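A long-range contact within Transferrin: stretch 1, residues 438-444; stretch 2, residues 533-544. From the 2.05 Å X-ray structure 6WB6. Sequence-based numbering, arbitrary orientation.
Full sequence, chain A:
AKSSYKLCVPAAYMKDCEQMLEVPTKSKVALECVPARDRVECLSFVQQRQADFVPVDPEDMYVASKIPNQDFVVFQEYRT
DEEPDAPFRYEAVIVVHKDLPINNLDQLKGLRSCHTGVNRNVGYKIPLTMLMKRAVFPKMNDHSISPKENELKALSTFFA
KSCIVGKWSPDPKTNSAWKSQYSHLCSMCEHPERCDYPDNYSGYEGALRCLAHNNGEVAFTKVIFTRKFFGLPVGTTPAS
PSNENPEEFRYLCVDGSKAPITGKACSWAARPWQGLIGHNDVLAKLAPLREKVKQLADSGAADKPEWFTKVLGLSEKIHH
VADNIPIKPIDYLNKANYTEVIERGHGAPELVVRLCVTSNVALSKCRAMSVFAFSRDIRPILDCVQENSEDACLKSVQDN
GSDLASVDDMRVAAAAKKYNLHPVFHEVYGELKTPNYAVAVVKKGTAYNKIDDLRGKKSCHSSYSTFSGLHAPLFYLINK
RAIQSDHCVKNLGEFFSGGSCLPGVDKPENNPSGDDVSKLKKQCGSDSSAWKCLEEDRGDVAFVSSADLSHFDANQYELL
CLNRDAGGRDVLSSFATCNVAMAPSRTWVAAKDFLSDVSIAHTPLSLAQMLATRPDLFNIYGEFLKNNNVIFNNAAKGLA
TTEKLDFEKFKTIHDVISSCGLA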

ATOM      1  N   ALA A 438       9.197  22.425   7.364  1.00 18.30           N
ATOM      2  CA  ALA A 438      10.132  23.519   7.555  1.00 23.73           C
ATOM      3  C   ALA A 438      10.139  23.903   9.026  1.00 25.10           C
ATOM      4  O   ALA A 438       9.087  24.188   9.612  1.00 21.07           O
ATOM      5  N   VAL A 439      11.313  23.896   9.643  1.00 20.60           N
ATOM      6  CA  VAL A 439      11.400  24.177  11.066  1.00 21.82           C
ATOM      7  C   VAL A 439      12.405  25.289  11.290  1.00 21.66           C
ATOM      8  O   VAL A 439      13.061  25.766  10.362  1.00 25.39           O
ATOM      9  N   ALA A 440      12.450  25.737  12.543  1.00 30.30           N
ATOM     10  CA  ALA A 440      13.314  26.814  13.009  1.00 32.66           C
ATOM     11  C   ALA A 440      14.153  26.255  14.144  1.00 32.68           C
ATOM     12  O   ALA A 440      13.628  26.009  15.237  1.00 20.47           O
ATOM     13  N   VAL A 441      15.446  26.063  13.882  1.00 22.98           N
ATOM     14  CA  VAL A 441      16.359  25.441  14.832  1.00 22.41           C
ATOM     15  C   VAL A 441      17.062  26.545  15.610  1.00 25.75           C
ATOM     16  O   VAL A 441      17.570  27.509  15.009  1.00 21.73           O
ATOM     17  N   VAL A 442      17.063  26.422  16.941  1.00 21.61           N
ATOM     18  CA  VAL A 442      17.736  27.349  17.846  1.00 30.30           C
ATOM     19  C   VAL A 442      18.627  26.549  18.796  1.00 28.15           C
ATOM     20  O   VAL A 442      18.415  25.361  19.016  1.00 21.68           O
ATOM     21  N   LYS A 443      19.654  27.210  19.334  1.00 36.47           N
ATOM     22  CA  LYS A 443      20.436  26.610  20.405  1.00 30.31           C
ATOM     23  C   LYS A 443      19.608  26.548  21.680  1.00 30.02           C
ATOM     24  O   LYS A 443      18.758  27.402  21.935  1.00 27.55           O
ATOM     25  N   LYS A 444      19.851  25.525  22.489  1.00 34.44           N
ATOM     26  CA  LYS A 444      19.126  25.444  23.740  1.00 28.67           C
ATOM     27  C   LYS A 444      19.455  26.656  24.592  1.00 30.03           C
ATOM     28  O   LYS A 444      20.599  27.106  24.642  1.00 30.59           O
ATOM     29  N   CYS A 533      26.486  27.558  10.351  1.00 28.99           N
ATOM     30  CA  CYS A 533      26.146  28.951  10.590  1.00 22.87           C
ATOM     31  C   CYS A 533      25.508  29.116  11.966  1.00 32.41           C
ATOM     32  O   CYS A 533      25.818  30.069  12.691  1.00 29.32           O
ATOM     33  N   LEU A 534      24.665  28.165  12.375  1.00 28.13           N
ATOM     34  CA  LEU A 534      24.084  28.241  13.714  1.00 29.27           C
ATOM     35  C   LEU A 534      25.138  27.979  14.778  1.00 36.49           C
ATOM     36  O   LEU A 534      25.306  28.778  15.705  1.00 28.65           O
ATOM     37  N   GLU A 535      25.847  26.850  14.665  1.00 34.30           N
ATOM     38  CA  GLU A 535      26.945  26.503  15.561  1.00 35.78           C
ATOM     39  C   GLU A 535      27.890  27.674  15.831  1.00 36.28           C
ATOM     40  O   GLU A 535      28.265  27.890  16.989  1.00 30.74           O
ATOM     41  N   GLU A 536      28.281  28.433  14.790  1.00 33.72           N
ATOM     42  CA  GLU A 536      29.246  29.534  14.921  1.00 41.95           C
ATOM     43  C   GLU A 536      28.602  30.878  15.279  1.00 39.03           C
ATOM     44  O   GLU A 536      29.247  31.926  15.126  1.00 36.46           O
ATOM     45  N   ASP A 537      27.347  30.868  15.722  1.00 31.60           N
ATOM     46  CA  ASP A 537      26.606  32.064  16.134  1.00 33.73           C
ATOM     47  C   ASP A 537      26.612  33.148  15.054  1.00 35.88           C
ATOM     48  O   ASP A 537      26.436  34.340  15.341  1.00 35.74           O
ATOM     49  N   ARG A 538      26.805  32.751  13.799  1.00 28.26           N
ATOM     50  CA  ARG A 538      26.598  33.676  12.694  1.00 27.75           C
ATOM     51  C   ARG A 538      25.123  33.886  12.418  1.00 30.22           C
ATOM     52  O   ARG A 538      24.763  34.822  11.694  1.00 29.38           O
ATOM     53  N   GLY A 539      24.279  33.005  12.943  1.00 31.36           N
ATOM     54  CA  GLY A 539      22.856  33.251  12.997  1.00 30.95           C
ATOM     55  C   GLY A 539      22.320  32.737  14.316  1.00 29.18           C
ATOM     56  O   GLY A 539      22.924  31.874  14.955  1.00 33.28           O
ATOM     57  N   ASP A 540      21.185  33.300  14.728  1.00 33.89           N
ATOM     58  CA  ASP A 540      20.523  32.955  15.987  1.00 41.64           C
ATOM     59  C   ASP A 540      19.386  31.962  15.795  1.00 35.58           C
ATOM     60  O   ASP A 540      18.754  31.552  16.777  1.00 32.10           O
ATOM     61  N   VAL A 541      19.105  31.582  14.552  1.00 30.91           N
ATOM     62  CA  VAL A 541      18.045  30.636  14.232  1.00 33.89           C
ATOM     63  C   VAL A 541      18.334  30.099  12.836  1.00 29.13           C
ATOM     64  O   VAL A 541      18.771  30.844  11.955  1.00 28.92           O
ATOM     65  N   ALA A 542      18.107  28.801  12.635  1.00 27.63           N
ATOM     66  CA  ALA A 542      18.335  28.183  11.331  1.00 28.63           C
ATOM     67  C   ALA A 542      17.016  27.681  10.765  1.00 24.84           C
ATOM     68  O   ALA A 542      16.402  26.785  11.343  1.00 27.27           O
ATOM     69  N   PHE A 543      16.588  28.252   9.633  1.00 23.04           N
ATOM     70  CA  PHE A 543      15.409  27.771   8.903  1.00 26.98           C
ATOM     71  C   PHE A 543      15.872  26.685   7.940  1.00 24.56           C
ATOM     72  O   PHE A 543      16.422  26.962   6.865  1.00 19.19           O
ATOM     73  N   VAL A 544      15.632  25.444   8.334  1.00 23.36           N
ATOM     74  CA  VAL A 544      16.058  24.272   7.593  1.00 23.75           C
ATOM     75  C   VAL A 544      14.844  23.370   7.462  1.00 24.05           C
ATOM     76  O   VAL A 544      13.778  23.667   7.985  1.00 22.35           O
TER

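The apolar centre of this contact is Val-441, a buried residue of its strand. The strand runs antiparallel to the one containing Ala-542 to Val-544, so Val-441 lies opposite Ala-542 in a hydrogen-bonded pair, and both side chains rise from the same face of the sheet. With chi1 near 180° (t), Val-441 sets its two methyl groups against different neighbours. CG2 meets CG2 of Val-544 at 3.5 Å, a tight van der Waals contact, while CG1 lies 3.8 Å from CD2 of Leu-534. The methyl of Ala-542 stays low, its CB 4.2 Å from CB of Val-441. A branched valine thus fills the space above the sheet between a strand neighbour and a residue of the helix, while the small alanine opposite it adds little bulk.

Here Val-439 and Val-544 form the next hydrogen-bonded pair. Both adopt the m rotamer, and their CG2 atoms stand 4.2 Å apart, a looser contact than that between Val-544 and Val-441. Beta-branched residues are at home in strands, where the extended backbone accommodates branching at CB. The helix contributes Leu-534, whose CB points toward the strand. Its t, p rotamer brings CD2 over the strand backbone, 3.5 Å from O of Val-441; that oxygen is already occupied by the amide of Ala-542, with 2.8 Å from N of Ala-542 to O of Val-441, so the leucine methyl covers a satisfied carbonyl.

The other face of the sheet carries Ala-440 and Phe-543, a non-hydrogen-bonded pair. The Phe-543 side chain, with chi1 at -55° (m) and chi2 at -88°, brings CE1 to 4.3 Å from CB of Ala-440, and the methyl approaches the ring obliquely. Ala-440 is small enough to leave room for the ring, and its CB also touches CG2 of Val-541 at 3.8 Å. Val-541, in the p rotamer, is shared with Val-442: its CG2 lies 3.9 Å from CG1 of Val-442. Val-442 is an m rotamer whose CG1 also comes within 3.6 Å of O of Asp-540.

The polar edge belongs to Lys-443. Its CB points sideways, but chi1 is m and the remaining torsions are t, so the nearly extended chain carries the amine across to the end of the helix. Its methylene CE passes 3.4 Å from O of Leu-534, and NZ then donates hydrogen bonds to two acceptors: O of Glu-535 and OD1 of Asp-537, each 2.8 Å from NZ. The second is also a salt bridge. Lysine suits this site because its long aliphatic stem spans the gap and its charged end can serve both a backbone carbonyl and a carboxylate. Asp-537, an m rotamer with its CB sideways, still brings OD1 near enough to accept that bond. Farther out, Glu-536 and Arg-538 make no contact with the strand; they pair with each other instead, NE of Arg-538 donating to OE1 of Glu-536 at 2.7 Å in a salt bridge.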

ATOM      1  CB  ALA A 438       9.751  24.716   6.687  1.00 22.38           C
ATOM      2  CB  VAL A 439      11.768  22.941  11.907  1.00 22.42           C
ATOM      3  CG1 VAL A 439      10.860  21.791  11.538  1.00 23.81           C
ATOM      4  CG2 VAL A 439      13.232  22.557  11.736  1.00 28.42           C
ATOM      5  CB  ALA A 440      12.506  28.012  13.485  1.00 27.19           C
ATOM      6  CB  VAL A 441      17.373  24.542  14.103  1.00 23.79           C
ATOM      7  CG1 VAL A 441      18.271  23.823  15.083  1.00 31.18           C
ATOM      8  CG2 VAL A 441      16.653  23.548  13.191  1.00 18.00           C
ATOM      9  CB  VAL A 442      16.744  28.217  18.652  1.00 26.50           C
ATOM     10  CG1 VAL A 442      16.128  29.292  17.751  1.00 26.39           C
ATOM     11  CG2 VAL A 442      15.629  27.358  19.317  1.00 28.25           C
ATOM     12  CB  LYS A 443      21.710  27.404  20.666  1.00 32.24           C
ATOM     13  CG  LYS A 443      22.724  27.324  19.544  1.00 37.48           C
ATOM     14  CD  LYS A 443      24.122  27.654  20.014  1.00 30.08           C
ATOM     15  CE  LYS A 443      25.095  27.524  18.851  1.00 27.02           C
ATOM     16  NZ  LYS A 443      26.487  27.941  19.147  1.00 28.78           N
ATOM     17  CB  LYS A 444      19.467  24.158  24.490  1.00 47.46           C
ATOM     18  CG  LYS A 444      18.770  22.938  23.918  1.00 45.82           C
ATOM     19  CD  LYS A 444      18.657  21.819  24.921  1.00 46.41           C
ATOM     20  CE  LYS A 444      18.321  20.508  24.218  1.00 41.26           C
ATOM     21  NZ  LYS A 444      18.035  19.408  25.174  1.00 53.70           N
ATOM     22  CB  CYS A 533      25.244  29.423   9.445  1.00 32.79           C
ATOM     23  SG  CYS A 533      24.495  31.044   9.573  1.00 34.75           S
ATOM     24  CB  LEU A 534      22.923  27.254  13.865  1.00 31.24           C
ATOM     25  CG  LEU A 534      21.937  27.610  14.992  1.00 24.31           C
ATOM     26  CD1 LEU A 534      21.222  28.965  14.731  1.00 32.95           C
ATOM     27  CD2 LEU A 534      20.907  26.523  15.179  1.00 27.31           C
ATOM     28  CB  GLU A 535      27.736  25.315  14.990  1.00 29.34           C
ATOM     29  CG  GLU A 535      28.975  24.955  15.802  1.00 39.74           C
ATOM     30  CD  GLU A 535      29.743  23.757  15.236  1.00 47.42           C
ATOM     31  OE1 GLU A 535      30.704  23.310  15.886  1.00 45.12           O
ATOM     32  OE2 GLU A 535      29.387  23.264  14.148  1.00 59.76           O
ATOM     33  CB  GLU A 536      30.054  29.698  13.625  1.00 35.74           C
ATOM     34  CG  GLU A 536      31.019  28.538  13.326  1.00 32.36           C
ATOM     35  CD  GLU A 536      31.758  28.713  12.007  1.00 37.72           C
ATOM     36  OE1 GLU A 536      31.499  29.707  11.302  1.00 34.72           O
ATOM     37  OE2 GLU A 536      32.617  27.864  11.687  1.00 37.18           O
ATOM     38  CB  ASP A 537      27.146  32.600  17.459  1.00 31.72           C
ATOM     39  CG  ASP A 537      26.942  31.615  18.602  1.00 33.78           C
ATOM     40  OD1 ASP A 537      26.168  30.655  18.427  1.00 35.74           O
ATOM     41  OD2 ASP A 537      27.547  31.797  19.672  1.00 42.94           O
ATOM     42  CB  ARG A 538      27.291  33.162  11.428  1.00 30.88           C
ATOM     43  CG  ARG A 538      28.795  33.014  11.577  1.00 29.95           C
ATOM     44  CD  ARG A 538      29.452  32.668  10.246  1.00 32.12           C
ATOM     45  NE  ARG A 538      29.662  31.229  10.110  1.00 35.19           N
ATOM     46  CZ  ARG A 538      29.184  30.459   9.133  1.00 37.15           C
ATOM     47  NH1 ARG A 538      28.451  30.958   8.147  1.00 30.00           N
ATOM     48  NH2 ARG A 538      29.468  29.164   9.137  1.00 39.42           N
ATOM     49  CB  ASP A 540      19.990  34.231  16.649  1.00 35.19           C
ATOM     50  CG  ASP A 540      21.036  35.321  16.714  1.00 37.01           C
ATOM     51  OD1 ASP A 540      21.972  35.160  17.523  1.00 31.35           O
ATOM     52  OD2 ASP A 540      20.954  36.300  15.925  1.00 31.95           O
ATOM     53  CB  VAL A 541      16.657  31.316  14.324  1.00 28.41           C
ATOM     54  CG1 VAL A 541      16.572  32.489  13.339  1.00 35.82           C
ATOM     55  CG2 VAL A 541      15.522  30.322  14.069  1.00 32.53           C
ATOM     56  CB  ALA A 542      19.338  27.032  11.424  1.00 20.66           C
ATOM     57  CB  PHE A 543      14.698  28.894   8.160  1.00 26.90           C
ATOM     58  CG  PHE A 543      14.313  30.032   9.040  1.00 28.09           C
ATOM     59  CD1 PHE A 543      13.091  30.033   9.700  1.00 34.17           C
ATOM     60  CD2 PHE A 543      15.184  31.095   9.239  1.00 26.13           C
ATOM     61  CE1 PHE A 543      12.743  31.079  10.538  1.00 23.40           C
ATOM     62  CE2 PHE A 543      14.843  32.139  10.086  1.00 29.36           C
ATOM     63  CZ  PHE A 543      13.623  32.132  10.728  1.00 26.49           C
ATOM     64  CB  VAL A 544      17.226  23.569   8.294  1.00 18.85           C
ATOM     65  CG1 VAL A 544      18.447  24.494   8.284  1.00 23.43           C
ATOM     66  CG2 VAL A 544      16.845  23.200   9.736  1.00 21.65           C
TER